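Local coordinates for protein tumor necrosis factor receptor superfamily member grnd (Drosophila melanogaster, PDB 6ZSY) that acts at the cell membrane as a receptor for the TNF cytokine Eiger, which it binds through this extracellular cysteine-rich domain to activate JNK signalling and apoptosis, at residues A[14-19]-A[23-28]; A[28-31]-A[37-40]. All blocks are in the same frame, centred on the assembly; numbering follows the deposited sequence.

Contact 1 (A[14-19]-A[23-28]); sequences VNEFCY and ERCHPC
F17 and H26 form a hydrogen-bonded antiparallel pair midway along a two-stranded hairpin, each amide donating to the other's carbonyl at 2.9 Å (F17 N to H26 O and H26 N to F17 O). Packing is closest on the face that carries F17, Y19 and H26. The Y19 ring stands T-shaped on the imidazole, its CD2 edge over the centre of the H26 ring, with centroids 5.0 Å apart and planes at 77°. H26 NE2 is hydrogen-bonded to T22, which would help orient the imidazole in this conformer. With CG between its backbone N and carbonyl carbon (chi1 68°), F17 brings CD1 to 4.0 Å from C28 SG, an oblique sulfur-aromatic contact. Beyond the strand, C28 N donates almost straight to N15 O. The opposite face, with C18 and C25, is looser: E16 OE1, which accepts from H12 N, passes C25 CB at 3.7 Å, while OE2 takes a water that also bonds weakly to C25 O. E23 N and R24 N both bond weakly to Y19 O, a G1 beta bulge. The chemistry implies a face of aromatic rings, with C28 sulfur beside F17, and another where a bridging water and cysteines disulfide-bonded to C6 and C11 replace ring packing.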
# COMPACT_ATOMS: atom_id res chain seq x y z
N VAL A 14 4.67 3.02 -7.35
CA VAL A 14 3.30 2.86 -7.86
C VAL A 14 2.69 1.61 -7.37
O VAL A 14 1.51 1.49 -6.94
CB VAL A 14 3.31 2.91 -9.41
CG1 VAL A 14 1.90 2.62 -9.95
CG2 VAL A 14 3.83 4.26 -9.88
N ASN A 15 3.42 0.49 -7.40
CA ASN A 15 2.86 -0.82 -7.17
C ASN A 15 2.78 -1.18 -5.70
O ASN A 15 2.09 -2.14 -5.38
CB ASN A 15 3.69 -1.92 -7.88
CG ASN A 15 3.63 -1.78 -9.35
OD1 ASN A 15 2.77 -1.13 -9.93
ND2 ASN A 15 4.60 -2.44 -9.99
N GLU A 16 3.50 -0.46 -4.86
CA GLU A 16 3.59 -0.79 -3.44
C GLU A 16 3.43 0.45 -2.60
O GLU A 16 3.52 1.57 -3.08
CB GLU A 16 4.96 -1.43 -3.15
CG GLU A 16 5.17 -2.78 -3.81
CD GLU A 16 6.57 -3.32 -3.54
OE1 GLU A 16 7.52 -2.57 -3.38
OE2 GLU A 16 6.70 -4.56 -3.39
N PHE A 17 3.28 0.20 -1.29
CA PHE A 17 3.41 1.25 -0.30
C PHE A 17 4.10 0.64 0.93
O PHE A 17 4.00 -0.54 1.18
CB PHE A 17 2.10 1.92 0.09
CG PHE A 17 1.14 1.02 0.85
CD1 PHE A 17 0.46 -0.02 0.20
CD2 PHE A 17 0.92 1.22 2.19
CE1 PHE A 17 -0.40 -0.84 0.92
CE2 PHE A 17 0.05 0.40 2.88
CZ PHE A 17 -0.62 -0.63 2.25
N CYS A 18 4.73 1.51 1.71
CA CYS A 18 5.27 1.09 3.00
C CYS A 18 4.14 1.05 3.99
O CYS A 18 3.56 2.08 4.33
CB CYS A 18 6.37 2.04 3.42
SG CYS A 18 6.94 1.62 5.12
N TYR A 19 3.80 -0.16 4.45
CA TYR A 19 2.71 -0.37 5.40
C TYR A 19 3.34 -0.31 6.80
O TYR A 19 4.05 -1.22 7.21
CB TYR A 19 2.06 -1.72 5.18
CG TYR A 19 0.86 -2.02 6.02
CD1 TYR A 19 -0.02 -1.06 6.47
CD2 TYR A 19 0.56 -3.35 6.30
CE1 TYR A 19 -1.17 -1.37 7.22
CE2 TYR A 19 -0.57 -3.69 7.04
CZ TYR A 19 -1.43 -2.72 7.51
OH TYR A 19 -2.52 -3.08 8.22
N GLU A 23 5.82 -2.55 8.86
CA GLU A 23 7.06 -1.94 8.38
C GLU A 23 7.65 -2.78 7.22
O GLU A 23 8.87 -2.96 7.11
CB GLU A 23 8.06 -1.68 9.50
CG GLU A 23 7.52 -0.71 10.55
CD GLU A 23 7.40 0.76 10.17
OE1 GLU A 23 7.48 1.10 8.97
OE2 GLU A 23 7.17 1.58 11.09
N ARG A 24 6.74 -3.21 6.33
CA ARG A 24 7.12 -3.89 5.11
C ARG A 24 6.40 -3.23 3.92
O ARG A 24 5.33 -2.64 4.07
CB ARG A 24 6.72 -5.36 5.15
CG ARG A 24 7.37 -6.16 6.27
CD ARG A 24 8.79 -6.55 5.94
NE ARG A 24 9.47 -7.25 7.00
CZ ARG A 24 10.14 -7.01 8.09
NH1 ARG A 24 10.98 -5.97 8.06
NH2 ARG A 24 10.06 -7.65 9.25
N CYS A 25 6.96 -3.42 2.74
CA CYS A 25 6.27 -3.03 1.51
C CYS A 25 5.09 -3.95 1.23
O CYS A 25 5.25 -5.16 1.36
CB CYS A 25 7.23 -3.06 0.32
SG CYS A 25 8.68 -1.99 0.50
N HIS A 26 3.98 -3.40 0.86
CA HIS A 26 2.78 -4.21 0.58
C HIS A 26 2.22 -3.73 -0.76
O HIS A 26 2.35 -2.58 -1.18
CB HIS A 26 1.68 -4.11 1.63
CG HIS A 26 1.95 -4.92 2.87
ND1 HIS A 26 1.17 -5.91 3.36
CD2 HIS A 26 2.98 -4.81 3.77
CE1 HIS A 26 1.73 -6.37 4.44
NE2 HIS A 26 2.86 -5.72 4.78
N PRO A 27 1.53 -4.64 -1.45
CA PRO A 27 0.98 -4.29 -2.79
C PRO A 27 -0.19 -3.35 -2.71
O PRO A 27 -1.16 -3.58 -2.00
CB PRO A 27 0.58 -5.63 -3.41
CG PRO A 27 0.77 -6.64 -2.38
CD PRO A 27 1.38 -6.08 -1.17
N CYS A 28 -0.15 -2.32 -3.57
CA CYS A 28 -1.27 -1.40 -3.68
C CYS A 28 -2.52 -2.06 -4.24
O CYS A 28 -3.62 -1.71 -3.86
CB CYS A 28 -0.90 -0.19 -4.53
SG CYS A 28 0.07 1.04 -3.62
O HOH W 1 4.75 -5.79 -1.83

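Contact 2 (A[28-31]-A[37-40]); sequences CIEV and HNYD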
# COMPACT_ATOMS: atom_id res chain seq x y z
N CYS A 28 -0.15 -2.32 -3.57
CA CYS A 28 -1.27 -1.40 -3.68
C CYS A 28 -2.52 -2.06 -4.24
O CYS A 28 -3.62 -1.71 -3.86
CB CYS A 28 -0.90 -0.19 -4.53
SG CYS A 28 0.07 1.04 -3.62
N ILE A 29 -2.35 -3.00 -5.19
CA ILE A 29 -3.53 -3.56 -5.82
C ILE A 29 -4.40 -4.22 -4.79
O ILE A 29 -5.65 -4.25 -4.82
CB ILE A 29 -3.15 -4.53 -6.93
CG1 ILE A 29 -4.37 -4.85 -7.84
CG2 ILE A 29 -2.55 -5.82 -6.39
CD1 ILE A 29 -3.97 -5.81 -8.97
N GLU A 30 -3.80 -4.84 -3.81
CA GLU A 30 -4.54 -5.53 -2.78
C GLU A 30 -5.37 -4.60 -1.95
O GLU A 30 -6.56 -4.87 -1.72
CB GLU A 30 -3.57 -6.38 -1.88
CG GLU A 30 -3.08 -7.52 -2.75
CD GLU A 30 -2.36 -8.58 -1.92
OE1 GLU A 30 -2.35 -8.38 -0.69
OE2 GLU A 30 -1.86 -9.51 -2.55
N VAL A 31 -4.80 -3.50 -1.48
CA VAL A 31 -5.52 -2.56 -0.63
C VAL A 31 -6.58 -1.77 -1.37
O VAL A 31 -7.54 -1.28 -0.74
CB VAL A 31 -4.42 -1.73 0.08
CG1 VAL A 31 -3.83 -0.66 -0.82
CG2 VAL A 31 -5.02 -1.17 1.35
N HIS A 37 -9.46 -9.56 0.45
CA HIS A 37 -9.57 -9.63 1.85
C HIS A 37 -8.92 -8.48 2.57
O HIS A 37 -9.33 -8.13 3.68
CB HIS A 37 -8.95 -10.99 2.29
CG HIS A 37 -7.50 -10.96 2.50
ND1 HIS A 37 -6.56 -10.98 1.51
CD2 HIS A 37 -6.86 -10.89 3.67
CE1 HIS A 37 -5.36 -10.92 2.06
NE2 HIS A 37 -5.51 -10.87 3.37
N ASN A 38 -7.91 -7.86 1.91
CA ASN A 38 -7.27 -6.77 2.70
C ASN A 38 -7.51 -5.40 2.10
O ASN A 38 -6.82 -4.44 2.40
CB ASN A 38 -5.78 -7.06 2.89
CG ASN A 38 -5.15 -7.48 1.58
OD1 ASN A 38 -5.86 -7.63 0.60
ND2 ASN A 38 -3.84 -7.70 1.58
N TYR A 39 -8.62 -5.28 1.38
CA TYR A 39 -9.11 -3.98 0.92
C TYR A 39 -9.20 -3.01 2.11
O TYR A 39 -9.76 -3.34 3.19
CB TYR A 39 -10.47 -4.14 0.28
CG TYR A 39 -11.11 -2.82 -0.07
CD1 TYR A 39 -10.57 -2.03 -1.08
CD2 TYR A 39 -12.23 -2.37 0.57
CE1 TYR A 39 -11.11 -0.80 -1.41
CE2 TYR A 39 -12.83 -1.13 0.23
CZ TYR A 39 -12.25 -0.38 -0.76
OH TYR A 39 -12.86 0.83 -1.09
N ASP A 40 -8.72 -1.78 1.89
CA ASP A 40 -8.84 -0.75 2.94
C ASP A 40 -8.99 0.57 2.18
O ASP A 40 -8.02 1.06 1.61
CB ASP A 40 -7.67 -0.77 3.85
CG ASP A 40 -7.79 0.16 5.06
OD1 ASP A 40 -8.12 1.32 4.87
OD2 ASP A 40 -7.44 -0.32 6.14
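E30 and N38 meet obliquely, carboxylate against amide, with their planes 50° apart. The N38 amide nitrogen ND2 donates to E30 OE1 at 2.8 Å, and the bond is nearly straight, 171° at the hydrogen. The acceptor lies in the amide plane of N38, whereas ND2 reaches OE1 on its anti side, somewhat out of the carboxylate plane. The E30 chain runs extended beyond CG, carrying OE1 out to N38 ND2, while E30 CB rests 3.6 Å from N38 OD1. That oxygen is hydrogen-bonded to T36 OG1, so in this conformer both ends of the amide are engaged, consistent with the modelled flip. An alanine in place of E30 would probably leave N38 ND2 without its acceptor and the amide held at OD1 alone, freer to turn. Further along, V31 crosses D40 at an angle: CG2, set opposite the backbone N, touches D40 CB at 3.7 Å. V31 O accepts from D40 N at 2.9 Å, on a lone pair, and is approached by Y39 CD1 at 3.1 Å, obliquely to the ring. D40 turns its carboxylate away from V31, and OD1 caps L43 N as the N-cap of helix 41-48. Chemically, a polar side-chain pair at the surface and a buried valine beside a backbone bond join helix 28-32 to the start of the next helix, and E30's probable negative charge would polarise the N38 amide.

Contact 1 comes first along the chain and contact 2 follows directly, the two sharing C28, where strand 24-27 passes into helix 28-32. Their centres lie 10 Å apart, and they touch where F17 CE1 of the hairpin meets V31 CG1 of the helix at 3.8 Å. Contact 1 pairs the two strands of the only sheet; contact 2 folds the loop after helix 28-32 back onto it, leading into helix 41-48. That last helix borders both contacts, packing on F17, Y19 and V31, and its C48 is disulfide-bonded to C28. The hairpin and the helical half are thereby joined in one small, disulfide-stabilised unit, the cysteine-rich domain that engages Eiger.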